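Separin (Saccharomyces cerevisiae, PDB 5U1T) cleaves the MCD1/SCC1 subunit of cohesin as a caspase-like cysteine protease, triggering chromosome segregation at anaphase onset, and is held inactive by securin until then. Local coordinates at residues I1233-F1238 against W1371-F1376. Numbering follows the deposited sequence.
Sequences IENSWF and WECLSF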
loop_
_atom_site.group_PDB
_atom_site.type_symbol
_atom_site.label_atom_id
_atom_site.label_comp_id
_atom_site.label_asym_id
_atom_site.label_seq_id
_atom_site.Cartn_x
_atom_site.Cartn_y
_atom_site.Cartn_z
ATOM N N ILE A 1233 4.443 -19.936 51.125
ATOM C CA ILE A 1233 4.144 -20.827 50.023
ATOM C C ILE A 1233 4.199 -22.283 50.490
ATOM O O ILE A 1233 3.243 -23.026 50.276
ATOM C CB ILE A 1233 5.096 -20.558 48.841
ATOM C CG1 ILE A 1233 4.587 -19.325 48.081
ATOM C CG2 ILE A 1233 5.181 -21.769 47.927
ATOM C CD1 ILE A 1233 5.593 -18.657 47.162
ATOM N N GLU A 1234 5.288 -22.672 51.154
ATOM C CA GLU A 1234 5.416 -24.012 51.747
ATOM C C GLU A 1234 4.232 -24.418 52.595
ATOM O O GLU A 1234 3.763 -25.550 52.536
ATOM C CB GLU A 1234 6.658 -24.095 52.624
ATOM C CG GLU A 1234 7.865 -24.608 51.920
ATOM C CD GLU A 1234 9.069 -24.600 52.813
ATOM O OE1 GLU A 1234 8.984 -25.246 53.875
ATOM O OE2 GLU A 1234 10.083 -23.949 52.463
ATOM N N ASN A 1235 3.769 -23.474 53.401
ATOM C CA ASN A 1235 2.794 -23.756 54.442
ATOM C C ASN A 1235 1.364 -23.467 53.989
ATOM O O ASN A 1235 0.446 -23.465 54.798
ATOM C CB ASN A 1235 3.128 -22.939 55.708
ATOM C CG ASN A 1235 4.518 -23.281 56.300
ATOM O OD1 ASN A 1235 4.964 -24.434 56.262
ATOM N ND2 ASN A 1235 5.196 -22.275 56.853
ATOM N N SER A 1236 1.176 -23.219 52.700
ATOM C CA SER A 1236 -0.150 -22.935 52.171
ATOM C C SER A 1236 -0.453 -23.798 50.975
ATOM O O SER A 1236 -1.474 -24.492 50.922
ATOM C CB SER A 1236 -0.285 -21.475 51.762
ATOM O OG SER A 1236 -0.462 -20.654 52.894
ATOM N N TRP A 1237 0.434 -23.708 50.014
ATOM C CA TRP A 1237 0.253 -24.354 48.758
ATOM C C TRP A 1237 0.318 -25.852 48.719
ATOM O O TRP A 1237 -0.299 -26.443 47.869
ATOM C CB TRP A 1237 1.219 -23.748 47.769
ATOM C CG TRP A 1237 0.956 -22.332 47.548
ATOM C CD1 TRP A 1237 0.096 -21.579 48.219
ATOM C CD2 TRP A 1237 1.545 -21.497 46.568
ATOM N NE1 TRP A 1237 0.101 -20.310 47.741
ATOM C CE2 TRP A 1237 0.988 -20.242 46.712
ATOM C CE3 TRP A 1237 2.494 -21.692 45.579
ATOM C CZ2 TRP A 1237 1.347 -19.188 45.916
ATOM C CZ3 TRP A 1237 2.841 -20.653 44.796
ATOM C CH2 TRP A 1237 2.280 -19.420 44.963
ATOM N N PHE A 1238 1.050 -26.480 49.620
ATOM C CA PHE A 1238 1.152 -27.928 49.579
ATOM C C PHE A 1238 0.656 -28.608 50.825
ATOM O O PHE A 1238 1.188 -29.621 51.233
ATOM C CB PHE A 1238 2.585 -28.329 49.325
ATOM C CG PHE A 1238 3.235 -27.537 48.265
ATOM C CD1 PHE A 1238 3.681 -26.284 48.517
ATOM C CD2 PHE A 1238 3.383 -28.052 47.012
ATOM C CE1 PHE A 1238 4.272 -25.551 47.535
ATOM C CE2 PHE A 1238 3.979 -27.324 46.026
ATOM C CZ PHE A 1238 4.425 -26.072 46.291
ATOM N N TRP A 1371 12.113 -22.666 43.536
ATOM C CA TRP A 1371 11.471 -23.862 44.065
ATOM C C TRP A 1371 12.435 -24.701 44.890
ATOM O O TRP A 1371 12.085 -25.206 45.961
ATOM C CB TRP A 1371 10.886 -24.713 42.934
ATOM C CG TRP A 1371 9.819 -24.020 42.168
ATOM C CD1 TRP A 1371 9.904 -23.559 40.888
ATOM C CD2 TRP A 1371 8.507 -23.682 42.630
ATOM N NE1 TRP A 1371 8.734 -22.968 40.529
ATOM C CE2 TRP A 1371 7.857 -23.025 41.575
ATOM C CE3 TRP A 1371 7.811 -23.885 43.831
ATOM C CZ2 TRP A 1371 6.541 -22.561 41.679
ATOM C CZ3 TRP A 1371 6.498 -23.418 43.932
ATOM C CH2 TRP A 1371 5.887 -22.765 42.865
ATOM N N GLU A 1372 13.657 -24.819 44.387
ATOM C CA GLU A 1372 14.651 -25.704 44.961
ATOM C C GLU A 1372 15.007 -25.316 46.393
ATOM O O GLU A 1372 15.663 -26.068 47.088
ATOM C CB GLU A 1372 15.909 -25.731 44.084
ATOM C CG GLU A 1372 15.664 -26.243 42.655
ATOM C CD GLU A 1372 15.271 -25.136 41.653
ATOM O OE1 GLU A 1372 14.879 -24.031 42.087
ATOM O OE2 GLU A 1372 15.366 -25.375 40.428
ATOM N N CYS A 1373 14.547 -24.163 46.858
ATOM C CA CYS A 1373 14.880 -23.763 48.212
ATOM C C CYS A 1373 13.745 -23.976 49.220
ATOM O O CYS A 1373 13.918 -23.737 50.417
ATOM C CB CYS A 1373 15.355 -22.320 48.193
ATOM S SG CYS A 1373 16.985 -22.222 47.315
ATOM N N LEU A 1374 12.598 -24.459 48.747
ATOM C CA LEU A 1374 11.558 -24.952 49.654
ATOM C C LEU A 1374 12.128 -26.084 50.532
ATOM O O LEU A 1374 12.956 -26.881 50.070
ATOM C CB LEU A 1374 10.334 -25.424 48.867
ATOM C CG LEU A 1374 9.636 -24.289 48.113
ATOM C CD1 LEU A 1374 8.340 -24.744 47.451
ATOM C CD2 LEU A 1374 9.390 -23.121 49.041
ATOM N N SER A 1375 11.702 -26.146 51.791
ATOM C CA SER A 1375 12.337 -27.055 52.754
ATOM C C SER A 1375 12.279 -28.533 52.333
ATOM O O SER A 1375 13.196 -29.301 52.641
ATOM C CB SER A 1375 11.712 -26.893 54.136
ATOM O OG SER A 1375 10.359 -27.305 54.122
ATOM N N PHE A 1376 11.228 -28.915 51.609
ATOM C CA PHE A 1376 11.128 -30.275 51.105
ATOM C C PHE A 1376 11.830 -30.482 49.761
ATOM O O PHE A 1376 11.798 -31.572 49.215
ATOM C CB PHE A 1376 9.659 -30.697 51.003
ATOM C CG PHE A 1376 8.805 -29.821 50.105
ATOM C CD1 PHE A 1376 8.678 -30.103 48.752
ATOM C CD2 PHE A 1376 8.084 -28.753 50.630
ATOM C CE1 PHE A 1376 7.866 -29.300 47.916
ATOM C CE2 PHE A 1376 7.277 -27.947 49.805
ATOM C CZ PHE A 1376 7.165 -28.225 48.454
#
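In the C50 peptidase region of separase, the C-terminal end of helix 1209-1237 packs on the loop linking two parallel strands, 1353-1362 and 1382-1385, of a mixed beta-sheet, and a bidentate carboxylate–serine interaction ties helix to loop. Both carboxylate oxygens of Glu1234 are satisfied by Ser1375: the backbone N donates to OE2 (N to OE2 2.8 Å, N-H...O angle 155°), and the hydroxyl donates to OE1 over a very short OG to OE1 distance of 2.5 Å. The p rotamer of Ser1375 (chi1 66°) places OG on the same side as its own N, so the two donors match the two acceptors. Glu1234 and Leu1374 form the closest CA pair, 6.6 Å apart, and below the carboxylate their side chains pack, Glu1234 CG lying 3.6 Å from Leu1374 CD2.

Next to this polar pair the contact is apolar. The edge of Phe1376 points at the face of Phe1238, a T-shaped stack with centroids 5.1 Å apart and planes at 65°; Phe1245 also meets the Phe1376 ring. Trp1371 reaches Phe1238 through CZ3 to CZ (4.1 Å) and Trp1237 through CH2 to CZ3 (4.2 Å). Neither indole spends its NE1 across the interface: Trp1237 donates to Leu1178 O and Trp1371 to Cys1366 O. Inside the loop segment, Leu1374 N donates to Trp1371 O (2.9 Å), closing the 3-10 turn from which the Leu1374 side chain extends until CD1 sits 4.1 Å from Phe1238 CE1.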